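Local atomic coordinates of signal peptidase I (Enterococcus faecalis, PDB entry 4ME8), a protein that probably cleaves hydrophobic N-terminal signal or leader sequences from secreted proteins, as a serine-type endopeptidase of the S26 family. Residues D31-P36 against S133-L138; F35-R39 against Y125-V129; Y88-L94 against F111-R117. One frame throughout, in Å; residues are numbered along the deposited sequence. Where two conformers were deposited one is given.

Contact 1 of 3, residues D31-P36 against S133-L138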
loop_
_atom_site.group_PDB
_atom_site.type_symbol
_atom_site.label_atom_id
_atom_site.label_comp_id
_atom_site.label_asym_id
_atom_site.label_seq_id
_atom_site.Cartn_x
_atom_site.Cartn_y
_atom_site.Cartn_z
ATOM N N ASP A 31 0.333 3.422 9.132
ATOM C CA ASP A 31 -0.985 3.744 9.659
ATOM C C ASP A 31 -2.061 3.092 8.791
ATOM O O ASP A 31 -1.901 2.940 7.565
ATOM C CB ASP A 31 -1.226 5.262 9.696
ATOM C CG ASP A 31 -0.483 5.963 10.838
ATOM O OD1 ASP A 31 0.131 5.279 11.689
ATOM O OD2 ASP A 31 -0.535 7.219 10.894
ATOM N N ILE A 32 -3.149 2.699 9.447
ATOM C CA ILE A 32 -4.330 2.204 8.754
ATOM C C ILE A 32 -5.260 3.389 8.544
ATOM O O ILE A 32 -5.514 4.157 9.471
ATOM C CB ILE A 32 -5.012 1.064 9.540
ATOM C CG1 ILE A 32 -4.175 -0.201 9.385
ATOM C CG2 ILE A 32 -6.423 0.796 9.024
ATOM C CD1 ILE A 32 -4.463 -1.246 10.427
ATOM N N ILE A 33 -5.741 3.540 7.313
ATOM C CA ILE A 33 -6.559 4.689 6.958
ATOM C C ILE A 33 -7.845 4.292 6.251
ATOM O O ILE A 33 -7.858 3.368 5.433
ATOM C CB ILE A 33 -5.773 5.698 6.093
ATOM C CG1 ILE A 33 -5.122 5.023 4.882
ATOM C CG2 ILE A 33 -4.691 6.371 6.928
ATOM C CD1 ILE A 33 -4.530 6.018 3.911
ATOM N N ALA A 34 -8.923 5.003 6.569
ATOM C CA ALA A 34 -10.213 4.771 5.939
ATOM C C ALA A 34 -10.506 5.858 4.905
ATOM O O ALA A 34 -10.235 7.038 5.145
ATOM C CB ALA A 34 -11.305 4.725 6.984
ATOM N N PHE A 35 -11.065 5.442 3.768
ATOM C CA PHE A 35 -11.298 6.314 2.610
ATOM C C PHE A 35 -12.268 5.655 1.620
ATOM O O PHE A 35 -12.374 4.430 1.592
ATOM C CB PHE A 35 -9.980 6.589 1.891
ATOM C CG PHE A 35 -9.246 5.341 1.483
ATOM C CD1 PHE A 35 -8.344 4.743 2.343
ATOM C CD2 PHE A 35 -9.469 4.759 0.242
ATOM C CE1 PHE A 35 -7.682 3.592 1.979
ATOM C CE2 PHE A 35 -8.808 3.608 -0.126
ATOM C CZ PHE A 35 -7.913 3.024 0.742
ATOM N N PRO A 36 -12.963 6.460 0.793
ATOM C CA PRO A 36 -13.792 5.847 -0.237
ATOM C C PRO A 36 -12.918 5.205 -1.309
ATOM O O PRO A 36 -11.961 5.832 -1.777
ATOM C CB PRO A 36 -14.585 7.030 -0.818
ATOM C CG PRO A 36 -14.342 8.184 0.089
ATOM C CD PRO A 36 -13.017 7.928 0.722
ATOM N N SER A 133 -9.451 12.614 0.367
ATOM C CA SER A 133 -10.590 11.704 0.559
ATOM C C SER A 133 -10.454 10.787 1.805
ATOM O O SER A 133 -11.387 10.053 2.146
ATOM C CB SER A 133 -10.826 10.865 -0.712
ATOM O OG SER A 133 -9.749 9.972 -0.967
ATOM N N VAL A 134 -9.313 10.841 2.490
ATOM C CA VAL A 134 -9.103 10.028 3.687
ATOM C C VAL A 134 -9.902 10.603 4.856
ATOM O O VAL A 134 -9.700 11.755 5.233
ATOM C CB VAL A 134 -7.604 9.940 4.041
ATOM C CG1 VAL A 134 -7.386 9.195 5.355
ATOM C CG2 VAL A 134 -6.844 9.263 2.911
ATOM N N GLU A 135 -10.807 9.802 5.421
ATOM C CA GLU A 135 -11.686 10.262 6.517
ATOM C C GLU A 135 -11.133 9.986 7.921
ATOM O O GLU A 135 -11.631 10.536 8.901
ATOM C CB GLU A 135 -13.131 9.732 6.391
ATOM C CG GLU A 135 -13.374 8.610 5.386
ATOM C CD GLU A 135 -14.852 8.365 5.107
ATOM O OE1 GLU A 135 -15.694 8.638 6.002
ATOM O OE2 GLU A 135 -15.166 7.900 3.981
ATOM N N GLY A 136 -10.106 9.150 8.028
ATOM C CA GLY A 136 -9.447 8.976 9.314
ATOM C C GLY A 136 -8.278 8.015 9.337
ATOM O O GLY A 136 -8.150 7.162 8.471
ATOM N N VAL A 137 -7.420 8.190 10.338
ATOM C CA VAL A 137 -6.464 7.173 10.755
ATOM C C VAL A 137 -7.174 6.283 11.777
ATOM O O VAL A 137 -7.856 6.791 12.682
ATOM C CB VAL A 137 -5.217 7.810 11.407
ATOM C CG1 VAL A 137 -4.286 6.733 11.967
ATOM C CG2 VAL A 137 -4.497 8.702 10.399
ATOM N N LEU A 138 -7.002 4.968 11.644
ATOM C CA LEU A 138 -7.717 3.999 12.480
ATOM C C LEU A 138 -6.837 3.390 13.582
ATOM O O LEU A 138 -5.843 2.715 13.282
ATOM C CB LEU A 138 -8.287 2.884 11.603
ATOM C CG LEU A 138 -9.685 3.080 10.994
ATOM C CD1 LEU A 138 -9.991 4.517 10.581
ATOM C CD2 LEU A 138 -9.847 2.128 9.823
HETATM O O HOH W 1 -3.427 3.019 12.453
#
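A classic beta bulge marks the pairing of I32-P36 with the end strand 136-137: E135 and G136 both face the single residue A34. The evidence is in the two backbone bonds of A34, whose N donates to G136 O at 3.0 Å, while its O accepts from E135 N at 2.8 Å. A34 and G136 form the hydrogen-bonded pair of the bulge; beyond it I33 and V137 are an antiparallel non-hydrogen-bonded pair, and L138 N to I32 O (2.8 Å, 167° at the hydrogen) continues the ladder. A water then bridges I32 N and L138 O, accepting from the first and donating to the second.

On one face L138 packs with A34 and I32, its CD1 3.8 Å from A34 CB and its CD2 lying against I32 CG2. On the other, V134 and V137 pack with I33: the CG1 branch of V134 turns anti to its own backbone nitrogen (chi1 175°) and meets I33 CB at 3.9 Å, with the two side chains crossing at about a right angle. V137 CG1 sits against the D31 carboxylate, whose OD2 is held by the backbone of Q28. At the far end P36 CD rests on S133 O.

The other edge of strand 32-36 bonds to strand 43-50, which carries K46, predicted to be catalytic. Contact 1 therefore joins the last strand to the sheet through three backbone hydrogen bonds and a bridging water, with apolar branches closing over both faces.

Contact 2 of 3, residues F35-R39 against Y125-V129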
loop_
_atom_site.group_PDB
_atom_site.type_symbol
_atom_site.label_atom_id
_atom_site.label_comp_id
_atom_site.label_asym_id
_atom_site.label_seq_id
_atom_site.Cartn_x
_atom_site.Cartn_y
_atom_site.Cartn_z
ATOM N N PHE A 35 -11.065 5.442 3.768
ATOM C CA PHE A 35 -11.298 6.314 2.610
ATOM C C PHE A 35 -12.268 5.655 1.620
ATOM O O PHE A 35 -12.374 4.430 1.592
ATOM C CB PHE A 35 -9.980 6.589 1.891
ATOM C CG PHE A 35 -9.246 5.341 1.483
ATOM C CD1 PHE A 35 -8.344 4.743 2.343
ATOM C CD2 PHE A 35 -9.469 4.759 0.242
ATOM C CE1 PHE A 35 -7.682 3.592 1.979
ATOM C CE2 PHE A 35 -8.808 3.608 -0.126
ATOM C CZ PHE A 35 -7.913 3.024 0.742
ATOM N N PRO A 36 -12.963 6.460 0.793
ATOM C CA PRO A 36 -13.792 5.847 -0.237
ATOM C C PRO A 36 -12.918 5.205 -1.309
ATOM O O PRO A 36 -11.961 5.832 -1.777
ATOM C CB PRO A 36 -14.585 7.030 -0.818
ATOM C CG PRO A 36 -14.342 8.184 0.089
ATOM C CD PRO A 36 -13.017 7.928 0.722
ATOM N N SER A 37 -13.232 3.964 -1.678
ATOM C CA SER A 37 -12.454 3.248 -2.695
ATOM C C SER A 37 -12.438 4.020 -4.013
ATOM O O SER A 37 -13.477 4.469 -4.465
ATOM C CB SER A 37 -13.003 1.843 -2.949
ATOM O OG SER A 37 -12.359 1.262 -4.085
ATOM N N PRO A 38 -11.247 4.183 -4.619
ATOM C CA PRO A 38 -11.131 4.808 -5.941
ATOM C C PRO A 38 -11.891 4.061 -7.025
ATOM O O PRO A 38 -12.234 4.654 -8.049
ATOM C CB PRO A 38 -9.630 4.757 -6.225
ATOM C CG PRO A 38 -8.993 4.750 -4.886
ATOM C CD PRO A 38 -9.928 3.995 -3.986
ATOM N N ARG A 39 -12.142 2.774 -6.800
ATOM C CA ARG A 39 -12.927 1.975 -7.731
ATOM C C ARG A 39 -14.404 2.349 -7.707
ATOM O O ARG A 39 -14.939 2.802 -8.712
ATOM C CB ARG A 39 -12.762 0.475 -7.450
ATOM C CG ARG A 39 -13.035 -0.367 -8.687
ATOM C CD ARG A 39 -12.727 -1.838 -8.478
ATOM N NE ARG A 39 -11.298 -2.129 -8.328
ATOM C CZ ARG A 39 -10.417 -2.172 -9.329
ATOM N NH1 ARG A 39 -10.776 -1.898 -10.576
ATOM N NH2 ARG A 39 -9.149 -2.470 -9.076
ATOM N N TYR A 125 -4.073 -2.261 -7.729
ATOM C CA TYR A 125 -5.149 -2.530 -8.691
ATOM C C TYR A 125 -6.114 -1.360 -8.931
ATOM O O TYR A 125 -6.621 -1.225 -10.047
ATOM C CB TYR A 125 -5.921 -3.784 -8.260
ATOM C CG TYR A 125 -5.011 -4.965 -7.984
ATOM C CD1 TYR A 125 -4.244 -5.526 -9.000
ATOM C CD2 TYR A 125 -4.900 -5.506 -6.706
ATOM C CE1 TYR A 125 -3.402 -6.600 -8.756
ATOM C CE2 TYR A 125 -4.062 -6.580 -6.451
ATOM C CZ TYR A 125 -3.316 -7.122 -7.478
ATOM O OH TYR A 125 -2.489 -8.183 -7.226
ATOM N N PHE A 126 -6.391 -0.541 -7.910
ATOM C CA PHE A 126 -7.177 0.695 -8.117
ATOM C C PHE A 126 -6.361 2.005 -8.156
ATOM O O PHE A 126 -6.936 3.094 -8.267
ATOM C CB PHE A 126 -8.398 0.797 -7.169
ATOM C CG PHE A 126 -8.082 0.888 -5.687
ATOM C CD1 PHE A 126 -7.031 1.654 -5.196
ATOM C CD2 PHE A 126 -8.914 0.259 -4.773
ATOM C CE1 PHE A 126 -6.783 1.743 -3.841
ATOM C CE2 PHE A 126 -8.680 0.348 -3.409
ATOM C CZ PHE A 126 -7.613 1.096 -2.939
ATOM N N GLY A 127 -5.036 1.905 -8.079
ATOM C CA GLY A 127 -4.179 3.076 -8.248
ATOM C C GLY A 127 -4.086 3.909 -6.988
ATOM O O GLY A 127 -4.466 3.457 -5.916
ATOM N N PHE A 128 -3.594 5.136 -7.118
ATOM C CA PHE A 128 -3.331 5.988 -5.957
ATOM C C PHE A 128 -4.616 6.508 -5.308
ATOM O O PHE A 128 -5.642 6.661 -5.973
ATOM C CB PHE A 128 -2.427 7.172 -6.335
ATOM C CG PHE A 128 -1.079 6.768 -6.876
ATOM C CD1 PHE A 128 -0.120 6.189 -6.045
ATOM C CD2 PHE A 128 -0.759 6.973 -8.224
ATOM C CE1 PHE A 128 1.124 5.822 -6.544
ATOM C CE2 PHE A 128 0.482 6.601 -8.724
ATOM C CZ PHE A 128 1.422 6.025 -7.881
ATOM N N VAL A 129 -4.535 6.787 -4.004
ATOM C CA VAL A 129 -5.663 7.319 -3.239
ATOM C C VAL A 129 -5.459 8.809 -2.958
ATOM O O VAL A 129 -4.388 9.214 -2.515
ATOM C CB VAL A 129 -5.809 6.564 -1.893
ATOM C CG1 VAL A 129 -6.920 7.174 -1.038
ATOM C CG2 VAL A 129 -6.046 5.079 -2.152
#
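Strand 32-36 runs out into a turn while the chain from Y125 to V129 leaves a short, weakly bonded helix through G127, at positive phi, and the two segments come closest in backbone at R39 and F126, with CA atoms 5.9 Å apart. S37 OG accepts from R39 N, two residues on, which makes 37-39 an ST turn facing F126.

F126 is covered more than any other residue here. P38 CD lies 3.7 Å from the centroid of its ring and 3° off the normal, a CH-pi contact over the face. The ring arrives there because CG of F126 stands between the backbone nitrogen and the carbonyl carbon (chi1 64°). Its CZ then meets F35 at the edge, near the plane of that ring, 4.0 Å from CE2. One face of the F35 ring receives V129 CG1, offset toward the rim, and V129 CG2 touches the same ring at CE2. F35 is packed by both ends of 126-129, and it also touches K46 on the adjacent strand 43-50, predicted to be catalytic, and V112 on strand 109-113.

R39 bends at chi3, bringing its guanidinium to the backbone at Y125, where F126 CB approaches one face; NE forms a salt bridge with D121. A weak bond completes the contact, R39 NH2 to Y125 O at 3.0 Å with 127° at the hydrogen.

Contact 3 of 3, residues Y88-L94 against F111-R117; sequences YTQDFTL and FVLGDNR. With EDO (1,2-ethanediol), chain B.
R117 packs its CB and CG against CE2 of the Y88 ring and runs on to T89, and its side chain can be followed atom by atom from the end of the inverse gamma turn centred on N116. CB is 3.5 Å from Y88 CE2. CG comes closer still to the same ring carbon, 3.4 Å, and also touches T89 OG1; the side chains of Y88 and R117 cross at about a right angle. A bend at chi2 (-77°) then turns the chain so that CD too passes T89 OG1. NE makes a weak bond to G114 O, within its own segment. At the tip NH1 donates to T89 OG1 (3.0 Å, 152° at the hydrogen), with that oxygen at the guanidinium edge, and L113 CD1 stands over the centre of one guanidinium face. Y58 OH bonds NH1 as well, and NH2 forms a salt bridge with E72.

Y88 OH donates to D115 O at 3.0 Å, in the carbonyl plane and on a lone pair. D115 N in turn donates to the ethanediol O2, and its carboxylate pairs with R47.

Farther along, apolar groups take over. F92 and F111 meet rim to rim, CE2 to CZ at 3.6 Å, their planes 35° apart and neither ring covering the other. L94 CD2 reaches the F111 ring at CD1, 3.5 Å away.

The contact joins the chain through the weakly bonded strand 92-93, in one sheet, to strand 109-113 of the other. The buried guanidinium has NE, NH1 and NH2 all hydrogen-bonded or paired, and E72 probably balances its charge.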
loop_
_atom_site.group_PDB
_atom_site.type_symbol
_atom_site.label_atom_id
_atom_site.label_comp_id
_atom_site.label_asym_id
_atom_site.label_seq_id
_atom_site.Cartn_x
_atom_site.Cartn_y
_atom_site.Cartn_z
ATOM N N TYR A 88 4.139 -13.661 -1.006
ATOM C CA TYR A 88 2.851 -13.157 -0.531
ATOM C C TYR A 88 2.402 -11.918 -1.318
ATOM O O TYR A 88 1.223 -11.768 -1.654
ATOM C CB TYR A 88 2.970 -12.823 0.958
ATOM C CG TYR A 88 1.662 -12.616 1.672
ATOM C CD1 TYR A 88 0.725 -13.636 1.746
ATOM C CD2 TYR A 88 1.373 -11.411 2.298
ATOM C CE1 TYR A 88 -0.474 -13.460 2.412
ATOM C CE2 TYR A 88 0.180 -11.226 2.971
ATOM C CZ TYR A 88 -0.743 -12.253 3.024
ATOM O OH TYR A 88 -1.935 -12.077 3.685
ATOM N N THR A 89 3.357 -11.033 -1.590
ATOM C CA THR A 89 3.141 -9.849 -2.416
ATOM C C THR A 89 4.012 -9.994 -3.659
ATOM O O THR A 89 5.210 -10.257 -3.547
ATOM C CB THR A 89 3.544 -8.552 -1.673
ATOM O OG1 THR A 89 2.879 -8.483 -0.404
ATOM C CG2 THR A 89 3.189 -7.321 -2.494
ATOM N N GLN A 90 3.415 -9.817 -4.836
ATOM C CA GLN A 90 4.139 -9.988 -6.099
ATOM C C GLN A 90 5.166 -8.870 -6.279
ATOM O O GLN A 90 5.002 -7.763 -5.739
ATOM C CB GLN A 90 3.173 -10.070 -7.309
ATOM C CG GLN A 90 2.668 -8.744 -7.902
ATOM C CD GLN A 90 1.425 -8.199 -7.208
ATOM O OE1 GLN A 90 1.359 -8.148 -5.976
ATOM N NE2 GLN A 90 0.432 -7.780 -7.998
ATOM N N ASP A 91 6.231 -9.170 -7.018
ATOM C CA ASP A 91 7.201 -8.150 -7.403
ATOM C C ASP A 91 6.505 -7.023 -8.190
ATOM O O ASP A 91 5.715 -7.275 -9.103
ATOM C CB ASP A 91 8.332 -8.753 -8.255
ATOM C CG ASP A 91 9.203 -9.756 -7.485
ATOM O OD1 ASP A 91 9.171 -9.785 -6.238
ATOM O OD2 ASP A 91 9.936 -10.520 -8.144
ATOM N N PHE A 92 6.784 -5.783 -7.816
ATOM C CA PHE A 92 6.328 -4.635 -8.588
ATOM C C PHE A 92 7.103 -3.387 -8.206
ATOM O O PHE A 92 7.740 -3.340 -7.159
ATOM C CB PHE A 92 4.818 -4.389 -8.405
ATOM C CG PHE A 92 4.420 -3.940 -7.012
ATOM C CD1 PHE A 92 4.096 -4.869 -6.035
ATOM C CD2 PHE A 92 4.338 -2.587 -6.694
ATOM C CE1 PHE A 92 3.720 -4.461 -4.761
ATOM C CE2 PHE A 92 3.974 -2.174 -5.421
ATOM C CZ PHE A 92 3.661 -3.113 -4.455
ATOM N N THR A 93 7.083 -2.412 -9.107
ATOM C CA THR A 93 7.346 -1.020 -8.792
ATOM C C THR A 93 6.092 -0.221 -9.171
ATOM O O THR A 93 5.136 -0.772 -9.716
ATOM C CB THR A 93 8.565 -0.458 -9.564
ATOM O OG1 THR A 93 8.251 -0.341 -10.951
ATOM C CG2 THR A 93 9.792 -1.345 -9.394
ATOM N N LEU A 94 6.097 1.078 -8.893
ATOM C CA LEU A 94 5.010 1.946 -9.342
ATOM C C LEU A 94 5.028 2.092 -10.876
ATOM O O LEU A 94 4.042 2.518 -11.465
ATOM C CB LEU A 94 5.073 3.324 -8.657
ATOM C CG LEU A 94 5.027 3.402 -7.123
ATOM C CD1 LEU A 94 5.185 4.843 -6.656
ATOM C CD2 LEU A 94 3.741 2.806 -6.583
ATOM N N PHE A 111 -0.136 5.704 -1.661
ATOM C CA PHE A 111 -0.137 4.328 -2.130
ATOM C C PHE A 111 -0.465 3.472 -0.924
ATOM O O PHE A 111 0.199 3.576 0.115
ATOM C CB PHE A 111 1.240 3.942 -2.678
ATOM C CG PHE A 111 1.270 2.591 -3.330
ATOM C CD1 PHE A 111 0.894 2.441 -4.652
ATOM C CD2 PHE A 111 1.656 1.469 -2.612
ATOM C CE1 PHE A 111 0.909 1.189 -5.254
ATOM C CE2 PHE A 111 1.663 0.219 -3.199
ATOM C CZ PHE A 111 1.293 0.074 -4.523
ATOM N N VAL A 112 -1.506 2.654 -1.037
ATOM C CA VAL A 112 -1.964 1.834 0.096
ATOM C C VAL A 112 -2.023 0.351 -0.282
ATOM O O VAL A 112 -2.152 0.015 -1.447
ATOM C CB VAL A 112 -3.332 2.304 0.629
ATOM C CG1 VAL A 112 -3.288 3.788 1.002
ATOM C CG2 VAL A 112 -4.453 2.022 -0.371
ATOM N N LEU A 113 -1.879 -0.525 0.708
ATOM C CA LEU A 113 -1.977 -1.967 0.501
ATOM C C LEU A 113 -2.754 -2.583 1.659
ATOM O O LEU A 113 -2.679 -2.088 2.779
ATOM C CB LEU A 113 -0.591 -2.600 0.446
ATOM C CG LEU A 113 0.390 -2.220 -0.663
ATOM C CD1 LEU A 113 1.715 -2.907 -0.408
ATOM C CD2 LEU A 113 -0.119 -2.595 -2.046
ATOM N N GLY A 114 -3.484 -3.664 1.391
ATOM C CA GLY A 114 -4.178 -4.395 2.447
ATOM C C GLY A 114 -3.352 -5.556 2.966
ATOM O O GLY A 114 -2.654 -6.214 2.190
ATOM N N ASP A 115 -3.456 -5.835 4.267
ATOM C CA ASP A 115 -2.648 -6.887 4.899
ATOM C C ASP A 115 -2.956 -8.284 4.345
ATOM O O ASP A 115 -2.039 -9.100 4.224
ATOM C CB ASP A 115 -2.817 -6.882 6.417
ATOM C CG ASP A 115 -2.251 -5.619 7.085
ATOM O OD1 ASP A 115 -1.628 -4.749 6.416
ATOM O OD2 ASP A 115 -2.432 -5.504 8.315
ATOM N N ASN A 116 -4.230 -8.566 4.044
ATOM C CA ASN A 116 -4.596 -9.822 3.373
ATOM C C ASN A 116 -4.288 -9.684 1.874
ATOM O O ASN A 116 -5.182 -9.651 1.021
ATOM C CB ASN A 116 -6.063 -10.206 3.634
ATOM C CG ASN A 116 -6.325 -11.698 3.448
ATOM O OD1 ASN A 116 -5.402 -12.510 3.444
ATOM N ND2 ASN A 116 -7.592 -12.059 3.300
ATOM N N ARG A 117 -2.990 -9.619 1.578
ATOM C CA ARG A 117 -2.462 -9.196 0.266
ATOM C C ARG A 117 -3.057 -9.870 -0.979
ATOM O O ARG A 117 -3.374 -9.177 -1.957
ATOM C CB ARG A 117 -0.923 -9.307 0.243
ATOM C CG ARG A 117 -0.194 -8.352 1.181
ATOM C CD ARG A 117 -0.141 -6.936 0.624
ATOM N NE ARG A 117 0.201 -5.947 1.649
ATOM C CZ ARG A 117 1.431 -5.538 1.950
ATOM N NH1 ARG A 117 2.485 -6.026 1.308
ATOM N NH2 ARG A 117 1.609 -4.640 2.922
HETATM C C1 EDO B . -7.003 -2.951 7.232
HETATM O O1 EDO B . -7.861 -4.082 7.457
HETATM C C2 EDO B . -5.596 -3.417 6.870
HETATM O O2 EDO B . -5.553 -3.854 5.509
#

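Overall arrangement
Contact 3 is the buried one, about 6 Å from the chain centre, and ties the two antiparallel sheets together by aromatic packing and an enclosed arginine. Contacts 1 and 2 lie farther out, about 13 and 11 Å from that centre, and are only partly buried. Both start from strand 32-36 and share F35 and P36, yet differ in chemistry: 31-36 with 133-138 is edge pairing through backbone bonds, whereas 35-39 with 125-129 is ring and proline packing with one weak bond. V112, from the strand of contact 3, connects them all: its CG2 packs on F35 CZ and V129 CG2, and its CG1 on I33 CD1. A probable hydrogen bond between Y125 OH and Q90 NE2 also links contacts 2 and 3.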